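PDB 4ZXH: Abbfa_003403 from Acinetobacter baumannii, which is a four-domain nonribosomal peptide synthetase that probably activates an amino acid, carries it on a 4'-phosphopantetheine arm, condenses it with acyl partners and releases the product by thioesterase action. Local coordinates for residues A[20-24]-A[296-300]; A[26-30]-A[145-149]; A[335-339]-A[350-354]; A[150-154]-A[361-365]; A[83-87]-A[178-184]. All blocks are in the same frame, centred on the assembly; numbering follows the deposited sequence.

Contact 1: A[20-24]-A[296-300]. With PNS (4'-phosphopantetheine), chain B.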
# COMPACT_ATOMS: atom_id res chain seq x y z
N SER A 20 5.47 -29.29 10.03
CA SER A 20 6.42 -28.60 10.90
C SER A 20 6.21 -27.11 10.82
O SER A 20 5.60 -26.62 9.87
CB SER A 20 7.85 -28.92 10.48
OG SER A 20 8.09 -28.36 9.20
N SER A 21 6.74 -26.37 11.78
CA SER A 21 6.71 -24.90 11.70
C SER A 21 7.52 -24.34 10.51
O SER A 21 7.19 -23.27 9.98
CB SER A 21 7.20 -24.29 13.00
OG SER A 21 6.25 -24.50 14.04
N GLU A 22 8.55 -25.07 10.08
CA GLU A 22 9.33 -24.67 8.91
C GLU A 22 8.52 -24.80 7.62
O GLU A 22 8.86 -24.19 6.61
CB GLU A 22 10.60 -25.50 8.79
CG GLU A 22 11.58 -25.32 9.93
CD GLU A 22 11.29 -26.23 11.10
OE1 GLU A 22 10.11 -26.58 11.28
OE2 GLU A 22 12.24 -26.64 11.80
N GLN A 23 7.47 -25.60 7.67
CA GLN A 23 6.61 -25.82 6.51
C GLN A 23 5.43 -24.84 6.48
O GLN A 23 4.93 -24.48 5.42
CB GLN A 23 6.08 -27.25 6.53
CG GLN A 23 6.99 -28.29 5.90
CD GLN A 23 6.44 -29.69 6.10
OE1 GLN A 23 6.12 -30.08 7.22
NE2 GLN A 23 6.28 -30.42 5.01
N LEU A 24 4.97 -24.44 7.66
CA LEU A 24 3.79 -23.61 7.80
C LEU A 24 3.87 -22.33 6.98
O LEU A 24 2.93 -21.98 6.26
CB LEU A 24 3.59 -23.28 9.28
CG LEU A 24 2.64 -22.16 9.68
CD1 LEU A 24 1.27 -22.44 9.16
CD2 LEU A 24 2.65 -22.06 11.21
N GLN A 296 11.71 -30.47 4.80
CA GLN A 296 11.87 -29.03 4.76
C GLN A 296 12.26 -28.53 6.16
O GLN A 296 11.42 -28.43 7.07
CB GLN A 296 10.58 -28.39 4.22
CG GLN A 296 10.27 -26.91 4.48
CD GLN A 296 11.47 -26.00 4.57
OE1 GLN A 296 12.51 -26.24 3.97
NE2 GLN A 296 11.30 -24.91 5.30
N PHE A 297 13.55 -28.26 6.31
CA PHE A 297 14.17 -28.01 7.62
C PHE A 297 14.74 -26.60 7.69
O PHE A 297 15.20 -26.15 8.74
CB PHE A 297 15.29 -29.02 7.89
CG PHE A 297 14.81 -30.43 8.04
CD1 PHE A 297 14.26 -30.87 9.23
CD2 PHE A 297 14.93 -31.33 6.99
CE1 PHE A 297 13.82 -32.19 9.38
CE2 PHE A 297 14.48 -32.64 7.12
CZ PHE A 297 13.93 -33.07 8.32
N VAL A 298 14.70 -25.90 6.56
CA VAL A 298 15.25 -24.56 6.44
C VAL A 298 14.41 -23.53 7.21
O VAL A 298 13.21 -23.47 7.02
CB VAL A 298 15.31 -24.16 4.96
CG1 VAL A 298 15.36 -22.67 4.79
CG2 VAL A 298 16.50 -24.82 4.31
N ASN A 299 15.05 -22.74 8.06
CA ASN A 299 14.36 -21.69 8.81
C ASN A 299 14.91 -20.28 8.53
O ASN A 299 16.11 -20.05 8.55
CB ASN A 299 14.43 -21.97 10.32
CG ASN A 299 13.50 -21.07 11.13
OD1 ASN A 299 12.37 -20.76 10.71
ND2 ASN A 299 13.97 -20.65 12.30
N THR A 300 14.02 -19.34 8.27
CA THR A 300 14.43 -17.97 8.05
C THR A 300 14.78 -17.33 9.40
O THR A 300 14.09 -17.55 10.39
CB THR A 300 13.31 -17.16 7.34
OG1 THR A 300 12.99 -17.77 6.08
CG2 THR A 300 13.74 -15.72 7.09
O23 PNS B . 1.30 -13.24 8.79
P24 PNS B . 1.34 -14.58 9.47
O25 PNS B . 1.19 -14.62 10.97
O27 PNS B . 2.78 -15.20 9.11
C28 PNS B . 3.18 -15.33 7.75
C29 PNS B . 4.54 -16.01 7.70
C30 PNS B . 4.36 -17.34 8.42
C31 PNS B . 5.56 -15.13 8.43
C32 PNS B . 4.98 -16.18 6.24
O33 PNS B . 4.73 -14.93 5.57
C34 PNS B . 6.44 -16.58 6.16
O35 PNS B . 6.86 -17.63 6.64
N36 PNS B . 7.28 -15.77 5.53
C37 PNS B . 8.70 -16.06 5.40
C38 PNS B . 9.02 -16.13 3.91
C39 PNS B . 10.11 -17.13 3.68
O40 PNS B . 10.17 -18.16 4.33
N41 PNS B . 10.97 -16.78 2.73
C42 PNS B . 12.12 -17.51 2.26
C43 PNS B . 12.85 -16.46 1.45
S44 PNS B . 14.13 -15.76 2.50
O HOH W 1 9.87 -30.81 8.38
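A capping box opens helix 21-32 of the condensation domain, and the loop 296-300 lies against that first turn. S20 is the N-cap: its N donates to Q23 OE1 (3.0 Å, 174°), and its OG accepts a weak bond from Q23 N (3.2 Å, 126°). Its side chain meets the loop through water, since S20 OG and Q296 O are 4.0 Å apart and each lies 3.1 Å from water 1. E22 buries the largest area here, 87 Å². Its CB sits 3.8 Å from V298 O and its CG 3.9 Å from F297 O, while its carboxylate is bound by Y183 of helix 179-187. Q23 adds aliphatic packing, CG to Q296 CG at 3.8 Å, and sends its NE2 to Q84 and A148. A weak bond, T300 OG1 to PNS O40 (3.3 Å), reaches the phosphopantetheine. The direct polar link between the segments comes from the Q296 side-chain amide, whose NE2 also donates to V298 O (2.9 Å, 134°): Q296 NE2 to E22 O, 2.9 Å at 171°.

Contact 2: A[26-30]-A[145-149]. With PNS (4'-phosphopantetheine), chain B.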
# COMPACT_ATOMS: atom_id res chain seq x y z
N ILE A 26 5.76 -21.45 4.28
CA ILE A 26 5.68 -21.65 2.84
C ILE A 26 4.27 -22.06 2.43
O ILE A 26 3.70 -21.52 1.47
CB ILE A 26 6.62 -22.75 2.35
CG1 ILE A 26 8.04 -22.58 2.92
CG2 ILE A 26 6.55 -22.81 0.85
CD1 ILE A 26 8.71 -21.34 2.50
N TRP A 27 3.74 -23.04 3.14
CA TRP A 27 2.40 -23.54 2.88
C TRP A 27 1.43 -22.38 2.85
O TRP A 27 0.72 -22.17 1.85
CB TRP A 27 1.98 -24.54 3.95
CG TRP A 27 0.73 -25.25 3.62
CD1 TRP A 27 0.62 -26.48 3.01
CD2 TRP A 27 -0.60 -24.82 3.90
NE1 TRP A 27 -0.71 -26.83 2.89
CE2 TRP A 27 -1.48 -25.82 3.43
CE3 TRP A 27 -1.15 -23.68 4.50
CZ2 TRP A 27 -2.86 -25.71 3.53
CZ3 TRP A 27 -2.52 -23.57 4.61
CH2 TRP A 27 -3.36 -24.59 4.13
N TYR A 28 1.42 -21.60 3.93
CA TYR A 28 0.53 -20.46 4.04
C TYR A 28 0.62 -19.51 2.84
O TYR A 28 -0.40 -19.12 2.27
CB TYR A 28 0.81 -19.69 5.34
CG TYR A 28 -0.12 -18.53 5.58
CD1 TYR A 28 -1.42 -18.73 6.03
CD2 TYR A 28 0.31 -17.23 5.38
CE1 TYR A 28 -2.27 -17.66 6.26
CE2 TYR A 28 -0.54 -16.16 5.61
CZ TYR A 28 -1.82 -16.37 6.05
OH TYR A 28 -2.65 -15.28 6.27
N ILE A 29 1.83 -19.17 2.45
CA ILE A 29 2.03 -18.25 1.34
C ILE A 29 1.39 -18.81 0.06
O ILE A 29 0.75 -18.07 -0.69
CB ILE A 29 3.53 -17.93 1.14
CG1 ILE A 29 4.05 -17.20 2.37
CG2 ILE A 29 3.75 -17.07 -0.09
CD1 ILE A 29 5.50 -16.86 2.34
N GLN A 30 1.52 -20.11 -0.16
CA GLN A 30 0.91 -20.74 -1.34
C GLN A 30 -0.62 -20.73 -1.32
O GLN A 30 -1.23 -20.60 -2.38
CB GLN A 30 1.40 -22.17 -1.52
CG GLN A 30 1.20 -22.70 -2.94
CD GLN A 30 2.02 -21.92 -3.96
OE1 GLN A 30 3.24 -21.88 -3.88
NE2 GLN A 30 1.35 -21.31 -4.92
N ILE A 145 10.18 -29.30 -7.51
CA ILE A 145 9.68 -29.71 -6.20
C ILE A 145 9.29 -28.48 -5.40
O ILE A 145 10.08 -27.55 -5.25
CB ILE A 145 10.73 -30.51 -5.38
CG1 ILE A 145 11.16 -31.77 -6.08
CG2 ILE A 145 10.14 -30.93 -4.08
CD1 ILE A 145 12.46 -31.65 -6.83
N HIS A 146 8.08 -28.48 -4.87
CA HIS A 146 7.66 -27.34 -4.06
C HIS A 146 8.41 -27.32 -2.73
O HIS A 146 8.57 -28.35 -2.06
CB HIS A 146 6.17 -27.37 -3.83
CG HIS A 146 5.62 -26.07 -3.32
ND1 HIS A 146 5.75 -25.69 -2.01
CD2 HIS A 146 4.97 -25.07 -3.95
CE1 HIS A 146 5.18 -24.51 -1.84
NE2 HIS A 146 4.70 -24.11 -3.01
N HIS A 147 8.87 -26.13 -2.35
CA HIS A 147 9.72 -25.95 -1.16
C HIS A 147 8.98 -26.29 0.15
O HIS A 147 9.60 -26.62 1.17
CB HIS A 147 10.25 -24.52 -1.15
CG HIS A 147 11.49 -24.32 -0.32
ND1 HIS A 147 11.70 -24.97 0.87
CD2 HIS A 147 12.54 -23.48 -0.51
CE1 HIS A 147 12.86 -24.56 1.38
NE2 HIS A 147 13.39 -23.67 0.57
N ALA A 148 7.64 -26.25 0.14
CA ALA A 148 6.88 -26.74 1.30
C ALA A 148 7.14 -28.22 1.56
O ALA A 148 6.98 -28.69 2.70
CB ALA A 148 5.38 -26.51 1.11
N LEU A 149 7.56 -28.96 0.53
CA LEU A 149 7.78 -30.40 0.69
C LEU A 149 9.19 -30.69 1.16
O LEU A 149 9.39 -31.48 2.08
CB LEU A 149 7.50 -31.14 -0.61
CG LEU A 149 7.51 -32.67 -0.48
CD1 LEU A 149 6.30 -33.20 0.34
CD2 LEU A 149 7.60 -33.38 -1.84
O23 PNS B . 1.30 -13.24 8.79
P24 PNS B . 1.34 -14.58 9.47
O25 PNS B . 1.19 -14.62 10.97
O27 PNS B . 2.78 -15.20 9.11
C28 PNS B . 3.18 -15.33 7.75
C29 PNS B . 4.54 -16.01 7.70
C30 PNS B . 4.36 -17.34 8.42
C31 PNS B . 5.56 -15.13 8.43
C32 PNS B . 4.98 -16.18 6.24
O33 PNS B . 4.73 -14.93 5.57
C34 PNS B . 6.44 -16.58 6.16
O35 PNS B . 6.86 -17.63 6.64
N36 PNS B . 7.28 -15.77 5.53
C37 PNS B . 8.70 -16.06 5.40
C38 PNS B . 9.02 -16.13 3.91
C39 PNS B . 10.11 -17.13 3.68
O40 PNS B . 10.17 -18.16 4.33
N41 PNS B . 10.97 -16.78 2.73
C42 PNS B . 12.12 -17.51 2.26
C43 PNS B . 12.85 -16.46 1.45
S44 PNS B . 14.13 -15.76 2.50
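This is a buried helix-to-loop contact in the N-terminal lobe of the condensation domain, where helix 21-32 packs on the end of strand 138-146. The sequence from H146 to F152, HHALMDF, matches the HHxxxDG signature of this family except for its last residue, so the helix packs directly on what is probably the active-site motif. The evidence lies in the H146 ring. Its NE2 donates to Q30 OE1 (2.8 Å, 165°), and its ND1 accepts from A148 N (2.9 Å, 159°). The two bonds together fix the proton on NE2 and clamp the ring between helix and loop; the other end of the Q30 amide donates to the carbonyl of C36. I26, which buries 68 Å², fills the space beside this clamp: its CG2 lies 3.5 Å from H146 CE1, near the ring plane, and 3.9 Å from A148 CB. The same residue faces the phosphopantetheine through another atom, I26 CD1, 3.9 Å from PNS O40, and one turn on I29 CD1 is 3.8 Å from PNS N36. H147, the second histidine of the motif, is only partly buried, and its NE2 stands 8.2 Å from the thiol sulphur S44 of PNS.

Contact 3: A[335-339]-A[350-354]. With PNS (4'-phosphopantetheine), chain B.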
# COMPACT_ATOMS: atom_id res chain seq x y z
N PHE A 335 10.56 -18.93 12.08
CA PHE A 335 10.26 -17.57 11.67
C PHE A 335 8.80 -17.23 11.93
O PHE A 335 8.48 -16.13 12.37
CB PHE A 335 10.60 -17.36 10.21
CG PHE A 335 10.44 -15.94 9.76
CD1 PHE A 335 11.23 -14.94 10.30
CD2 PHE A 335 9.52 -15.60 8.78
CE1 PHE A 335 11.09 -13.64 9.90
CE2 PHE A 335 9.37 -14.30 8.37
CZ PHE A 335 10.16 -13.32 8.93
N SER A 336 7.91 -18.18 11.67
CA SER A 336 6.48 -17.95 11.86
C SER A 336 6.18 -17.68 13.32
O SER A 336 5.32 -16.88 13.64
CB SER A 336 5.65 -19.14 11.36
OG SER A 336 5.89 -20.30 12.14
N ARG A 337 6.89 -18.35 14.20
CA ARG A 337 6.68 -18.12 15.62
C ARG A 337 7.23 -16.75 16.02
O ARG A 337 6.71 -16.12 16.92
CB ARG A 337 7.33 -19.23 16.45
CG ARG A 337 7.07 -19.11 17.95
CD ARG A 337 5.59 -19.25 18.25
NE ARG A 337 5.30 -19.28 19.68
CZ ARG A 337 5.01 -18.21 20.41
NH1 ARG A 337 4.97 -17.00 19.86
NH2 ARG A 337 4.76 -18.34 21.71
N VAL A 338 8.29 -16.29 15.34
CA VAL A 338 8.82 -14.96 15.64
C VAL A 338 7.84 -13.88 15.19
O VAL A 338 7.64 -12.89 15.90
CB VAL A 338 10.18 -14.71 14.96
CG1 VAL A 338 10.62 -13.26 15.15
CG2 VAL A 338 11.23 -15.65 15.52
N VAL A 339 7.22 -14.06 14.02
CA VAL A 339 6.28 -13.05 13.54
C VAL A 339 5.08 -13.00 14.45
O VAL A 339 4.56 -11.93 14.75
CB VAL A 339 5.85 -13.32 12.10
CG1 VAL A 339 4.59 -12.54 11.78
CG2 VAL A 339 6.96 -12.93 11.16
N ILE A 350 3.91 -6.77 1.52
CA ILE A 350 5.28 -7.09 1.91
C ILE A 350 5.33 -8.37 2.71
O ILE A 350 4.37 -8.75 3.38
CB ILE A 350 5.92 -5.98 2.78
CG1 ILE A 350 5.12 -5.77 4.08
CG2 ILE A 350 6.05 -4.69 1.99
CD1 ILE A 350 5.74 -4.78 5.05
N ASN A 351 6.46 -9.05 2.64
CA ASN A 351 6.71 -10.11 3.60
C ASN A 351 6.99 -9.49 4.97
O ASN A 351 7.75 -8.53 5.07
CB ASN A 351 7.87 -10.99 3.13
CG ASN A 351 8.16 -12.10 4.10
OD1 ASN A 351 7.46 -13.12 4.12
ND2 ASN A 351 9.17 -11.91 4.93
N PRO A 352 6.36 -10.02 6.03
CA PRO A 352 6.50 -9.50 7.40
C PRO A 352 7.95 -9.40 7.87
O PRO A 352 8.72 -10.29 7.53
CB PRO A 352 5.75 -10.55 8.24
CG PRO A 352 4.75 -11.12 7.31
CD PRO A 352 5.37 -11.11 5.93
N LEU A 353 8.30 -8.33 8.60
CA LEU A 353 9.62 -8.20 9.26
C LEU A 353 10.85 -8.01 8.36
O LEU A 353 11.74 -7.21 8.68
CB LEU A 353 9.90 -9.40 10.15
CG LEU A 353 8.97 -9.54 11.34
CD1 LEU A 353 9.49 -10.65 12.25
CD2 LEU A 353 8.83 -8.21 12.10
N ALA A 354 10.91 -8.75 7.25
CA ALA A 354 12.04 -8.64 6.33
C ALA A 354 11.59 -8.74 4.87
O ALA A 354 10.78 -9.60 4.52
CB ALA A 354 13.08 -9.71 6.62
O23 PNS B . 1.30 -13.24 8.79
P24 PNS B . 1.34 -14.58 9.47
O25 PNS B . 1.19 -14.62 10.97
O27 PNS B . 2.78 -15.20 9.11
C28 PNS B . 3.18 -15.33 7.75
C29 PNS B . 4.54 -16.01 7.70
C30 PNS B . 4.36 -17.34 8.42
C31 PNS B . 5.56 -15.13 8.43
C32 PNS B . 4.98 -16.18 6.24
O33 PNS B . 4.73 -14.93 5.57
C34 PNS B . 6.44 -16.58 6.16
O35 PNS B . 6.86 -17.63 6.64
N36 PNS B . 7.28 -15.77 5.53
C37 PNS B . 8.70 -16.06 5.40
C38 PNS B . 9.02 -16.13 3.91
C39 PNS B . 10.11 -17.13 3.68
O40 PNS B . 10.17 -18.16 4.33
N41 PNS B . 10.97 -16.78 2.73
C42 PNS B . 12.12 -17.51 2.26
C43 PNS B . 12.85 -16.46 1.45
S44 PNS B . 14.13 -15.76 2.50
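L353 and F335, with 58 and 57 Å² covered, carry most of this contact, and V339 follows with 42 Å². F335 and V339 lie one turn apart on the helix that begins at 335, so both CA-to-CB bonds point at the loop 350-354. L353 answers them from the middle of a classic gamma turn: its backbone angles are 68°/-42°, and A354 N donates to P352 O at 2.7 Å. This turn directs L353 at the helix, where its CD1 packs 3.6 Å from V339 CG2 and 4.1 Å from V338 CG1, while its CB is 4.1 Å from F335 CZ. The edge of the F335 ring meets the turn carbonyl, CZ 3.6 Å from P352 O, and V339 CG2 touches P352 CB at 4.0 Å. The ligand runs alongside, PNS C37 3.5 Å from F335 CD2 and PNS C31 3.8 Å from V339 CG2. N351 has its amide held by A354 O (ND2 to O, 2.8 Å, 171°), which turns OD1 to accept from PNS N36 (3.0 Å, 144°). The chemistry divides: apolar packing joins helix and loop into one wall of the cofactor tunnel, while N351 supplies these segments' hydrogen bond to PNS N36.

Contact 4: A[150-154]-A[361-365]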
# COMPACT_ATOMS: atom_id res chain seq x y z
N MET A 150 10.19 -30.06 0.54
CA MET A 150 11.57 -30.31 0.98
C MET A 150 12.47 -29.15 0.59
O MET A 150 12.11 -28.32 -0.24
CB MET A 150 12.12 -31.64 0.42
CG MET A 150 12.15 -31.83 -1.11
SD MET A 150 12.86 -33.45 -1.67
CE MET A 150 11.49 -34.54 -1.36
N ASP A 151 13.63 -29.08 1.22
CA ASP A 151 14.58 -28.03 0.93
C ASP A 151 15.64 -28.51 -0.08
O ASP A 151 15.60 -29.64 -0.55
CB ASP A 151 15.23 -27.55 2.23
CG ASP A 151 15.80 -28.68 3.03
OD1 ASP A 151 16.10 -29.73 2.42
OD2 ASP A 151 15.97 -28.53 4.26
N PHE A 152 16.58 -27.63 -0.38
CA PHE A 152 17.65 -27.91 -1.32
C PHE A 152 18.60 -28.99 -0.81
O PHE A 152 18.99 -29.88 -1.58
CB PHE A 152 18.41 -26.62 -1.61
CG PHE A 152 19.27 -26.70 -2.84
CD1 PHE A 152 18.69 -26.79 -4.10
CD2 PHE A 152 20.66 -26.66 -2.73
CE1 PHE A 152 19.49 -26.86 -5.24
CE2 PHE A 152 21.46 -26.72 -3.86
CZ PHE A 152 20.87 -26.82 -5.12
N TRP A 153 18.98 -28.94 0.47
CA TRP A 153 19.81 -30.00 1.04
C TRP A 153 19.17 -31.36 0.68
O TRP A 153 19.87 -32.30 0.31
CB TRP A 153 19.97 -29.83 2.57
CG TRP A 153 20.91 -30.80 3.27
CD1 TRP A 153 20.57 -31.92 3.96
CD2 TRP A 153 22.34 -30.70 3.38
NE1 TRP A 153 21.67 -32.53 4.49
CE2 TRP A 153 22.78 -31.81 4.14
CE3 TRP A 153 23.30 -29.80 2.89
CZ2 TRP A 153 24.14 -32.04 4.42
CZ3 TRP A 153 24.65 -30.04 3.17
CH2 TRP A 153 25.05 -31.14 3.93
N SER A 154 17.84 -31.43 0.73
CA SER A 154 17.11 -32.66 0.39
C SER A 154 17.27 -33.02 -1.07
O SER A 154 17.42 -34.21 -1.41
CB SER A 154 15.63 -32.54 0.73
OG SER A 154 15.43 -32.45 2.14
N GLU A 361 24.46 -20.75 -0.11
CA GLU A 361 24.33 -22.19 -0.07
C GLU A 361 25.45 -22.92 -0.79
O GLU A 361 25.71 -22.66 -1.97
CB GLU A 361 22.99 -22.61 -0.63
CG GLU A 361 22.63 -24.03 -0.24
CD GLU A 361 21.14 -24.26 -0.18
OE1 GLU A 361 20.38 -23.36 -0.61
OE2 GLU A 361 20.75 -25.33 0.31
N ARG A 362 26.11 -23.81 -0.06
CA ARG A 362 27.05 -24.75 -0.64
C ARG A 362 26.80 -26.14 -0.03
O ARG A 362 26.97 -26.32 1.17
CB ARG A 362 28.50 -24.30 -0.43
N LEU A 363 26.37 -27.09 -0.85
CA LEU A 363 26.23 -28.48 -0.40
C LEU A 363 27.59 -29.14 -0.23
O LEU A 363 28.54 -28.81 -0.93
CB LEU A 363 25.40 -29.29 -1.38
CG LEU A 363 24.00 -28.76 -1.64
CD1 LEU A 363 23.23 -29.70 -2.58
CD2 LEU A 363 23.27 -28.54 -0.31
N GLY A 364 27.67 -30.09 0.70
CA GLY A 364 28.89 -30.86 0.88
C GLY A 364 28.76 -32.26 0.30
O GLY A 364 27.66 -32.81 0.22
N GLY A 365 29.88 -32.84 -0.11
CA GLY A 365 29.86 -34.17 -0.68
C GLY A 365 29.03 -34.22 -1.95
O GLY A 365 28.32 -35.20 -2.20
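E361 follows strand 356-360 of the C-terminal lobe, and the loop it starts reaches the first turn of helix 152-165 in the N-terminal lobe, so the contact spans the two lobes of the condensation fold at the surface. The E361 carboxylate comes near that turn without bonding to it: OE2 is 3.3 Å from F152 CB and 4.0 Å from W153 N. The backbone of E361 pairs with M407, keeping it tied to the C-lobe sheet. R362 points its CA-to-CB bond away, and its side chain is modelled only to CB. L363 is the central residue, burying 72 Å². Its CD1 lies 3.7 Å from F152 CE2, and its CD2 lies 3.4 Å from W153 CE3 and also near the F152 ring, so the leucine end wedges between the rings. G364 extends the strip, its N 3.9 Å from W153 CZ3. On the other side D151 caps the helix, OD1 accepting from S154 N (3.0 Å, 147°) and also bridging to R285, while W153 NE1 is hydrogen-bonded to the R291 carbonyl O. The chemistry implies a surface contact resting on leucine-aromatic packing, the E361 carboxylate close but not bonded, and D151 and W153 giving their polar bonds to other residues.

Contact 5: A[83-87]-A[178-184]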
# COMPACT_ATOMS: atom_id res chain seq x y z
N GLU A 83 -2.45 -30.66 7.86
CA GLU A 83 -1.90 -32.01 7.99
C GLU A 83 -0.95 -32.39 6.84
O GLU A 83 -0.98 -31.78 5.78
CB GLU A 83 -3.03 -33.04 8.08
CG GLU A 83 -3.69 -33.17 9.45
CD GLU A 83 -4.79 -34.23 9.48
OE1 GLU A 83 -5.50 -34.35 8.45
OE2 GLU A 83 -4.93 -34.94 10.50
N GLN A 84 -0.11 -33.39 7.08
CA GLN A 84 0.61 -34.11 6.02
C GLN A 84 0.02 -35.50 5.91
O GLN A 84 -0.04 -36.24 6.91
CB GLN A 84 2.10 -34.26 6.32
CG GLN A 84 2.92 -33.02 6.14
CD GLN A 84 4.38 -33.27 6.44
OE1 GLN A 84 5.23 -33.11 5.57
NE2 GLN A 84 4.68 -33.63 7.68
N LEU A 85 -0.40 -35.89 4.72
CA LEU A 85 -0.85 -37.26 4.51
C LEU A 85 0.18 -38.04 3.68
O LEU A 85 0.65 -37.56 2.64
CB LEU A 85 -2.20 -37.28 3.82
CG LEU A 85 -3.36 -36.43 4.35
CD1 LEU A 85 -4.63 -36.75 3.56
CD2 LEU A 85 -3.59 -36.64 5.85
N ILE A 86 0.55 -39.23 4.15
CA ILE A 86 1.33 -40.15 3.32
C ILE A 86 0.39 -41.11 2.58
O ILE A 86 -0.21 -41.99 3.18
CB ILE A 86 2.34 -40.97 4.14
CG1 ILE A 86 3.44 -40.07 4.71
CG2 ILE A 86 2.99 -42.01 3.25
CD1 ILE A 86 4.27 -40.73 5.79
N TRP A 87 0.25 -40.91 1.27
CA TRP A 87 -0.56 -41.79 0.43
C TRP A 87 0.20 -43.08 0.12
O TRP A 87 1.41 -43.05 -0.04
CB TRP A 87 -0.93 -41.09 -0.87
CG TRP A 87 -1.79 -39.90 -0.66
CD1 TRP A 87 -1.38 -38.62 -0.42
CD2 TRP A 87 -3.22 -39.87 -0.66
NE1 TRP A 87 -2.48 -37.80 -0.27
CE2 TRP A 87 -3.62 -38.55 -0.41
CE3 TRP A 87 -4.21 -40.85 -0.85
CZ2 TRP A 87 -4.95 -38.17 -0.35
CZ3 TRP A 87 -5.53 -40.47 -0.78
CH2 TRP A 87 -5.89 -39.14 -0.54
N ILE A 178 11.46 -40.96 5.77
CA ILE A 178 10.36 -41.10 6.72
C ILE A 178 10.57 -40.31 8.04
O ILE A 178 9.63 -40.13 8.83
CB ILE A 178 10.12 -42.60 7.07
CG1 ILE A 178 8.78 -42.80 7.78
CG2 ILE A 178 11.25 -43.13 7.90
CD1 ILE A 178 7.57 -42.27 7.00
N GLU A 179 11.78 -39.82 8.28
CA GLU A 179 12.07 -39.12 9.53
C GLU A 179 11.33 -37.77 9.67
O GLU A 179 10.98 -37.38 10.77
CB GLU A 179 13.58 -38.90 9.66
CG GLU A 179 13.99 -38.14 10.94
CD GLU A 179 13.91 -38.99 12.20
OE1 GLU A 179 13.86 -40.25 12.10
OE2 GLU A 179 13.91 -38.39 13.31
N PHE A 180 11.08 -37.08 8.56
CA PHE A 180 10.42 -35.76 8.59
C PHE A 180 9.13 -35.76 9.42
O PHE A 180 8.78 -34.78 10.06
CB PHE A 180 10.10 -35.27 7.17
CG PHE A 180 9.03 -36.09 6.47
CD1 PHE A 180 9.33 -37.36 5.96
CD2 PHE A 180 7.74 -35.60 6.33
CE1 PHE A 180 8.35 -38.12 5.31
CE2 PHE A 180 6.75 -36.35 5.69
CZ PHE A 180 7.06 -37.61 5.17
N VAL A 181 8.44 -36.88 9.38
CA VAL A 181 7.21 -37.06 10.11
C VAL A 181 7.44 -37.10 11.62
O VAL A 181 6.73 -36.43 12.37
CB VAL A 181 6.50 -38.33 9.62
CG1 VAL A 181 5.78 -39.03 10.76
CG2 VAL A 181 5.54 -37.97 8.48
N GLN A 182 8.43 -37.87 12.07
CA GLN A 182 8.73 -37.92 13.49
C GLN A 182 9.10 -36.53 13.98
O GLN A 182 8.60 -36.07 15.01
CB GLN A 182 9.84 -38.93 13.79
CG GLN A 182 9.95 -39.28 15.27
CD GLN A 182 10.94 -40.39 15.55
OE1 GLN A 182 11.55 -40.95 14.63
NE2 GLN A 182 11.10 -40.73 16.83
N TYR A 183 9.97 -35.86 13.23
CA TYR A 183 10.36 -34.49 13.53
C TYR A 183 9.16 -33.57 13.72
O TYR A 183 9.04 -32.89 14.75
CB TYR A 183 11.25 -33.95 12.42
CG TYR A 183 11.79 -32.55 12.66
CD1 TYR A 183 12.94 -32.35 13.42
CD2 TYR A 183 11.15 -31.43 12.11
CE1 TYR A 183 13.44 -31.07 13.64
CE2 TYR A 183 11.65 -30.14 12.33
CZ TYR A 183 12.80 -29.98 13.10
OH TYR A 183 13.32 -28.72 13.33
N ALA A 184 8.26 -33.55 12.74
CA ALA A 184 7.08 -32.70 12.81
C ALA A 184 6.18 -33.07 13.99
O ALA A 184 5.70 -32.20 14.72
CB ALA A 184 6.29 -32.77 11.51
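Apolar packing dominates and gathers on I86. Its CD1 is 3.8 Å from I178 CD1, 4.1 Å from V181 CG2 and 4.2 Å from F180 CZ, so one methyl meets three side chains, one just before the helix and two in its first turn. I86 and Q84, two apart on the strand, both point their CA-to-CB bonds at the helix and bury 57 and 63 Å². This is an alpha/beta layer in the N-terminal lobe of the condensation domain: helix 179-187 lies against the face of the antiparallel sheet whose middle strand is 81-87. The axes of 83-87 and 179-184 approach to 10.9 Å at 154°, so the elements run nearly antiparallel. The polar part belongs to Q84. Its OE1 lies 3.6 Å from F180 CE2, at the ring edge and near its plane, and NE2 is 4.2 Å from A184 CB. These are packing contacts with carbons; for hydrogen bonds NE2 donates to A18 O at the end of adjacent strand 13-18, and OE1 accepts from Q23 NE2 of helix 21-32.

How the contacts relate
All five contacts lie in the condensation domain, and contact 1 is the hub: its centre is 10 to 15 Å from each of the others and it touches all four. Contacts 1 and 2 share helix 21-32. Q23 NE2 joins that helix to A148 of contact 2 (O, 3.0 Å) and to Q84 of contact 5 (OE1, 2.9 Å), while N299 OD1 receives F335 N of contact 3 (2.9 Å). Contacts 3 and 5, about 25 Å apart between centres, mark the extremes. Along the chain contact 1 encloses contacts 2 and 5 and ends before contact 3, whereas contact 4 crosses it. Contacts 1, 2 and 3 touch the phosphopantetheine, so chain-distant segments converge on its tunnel.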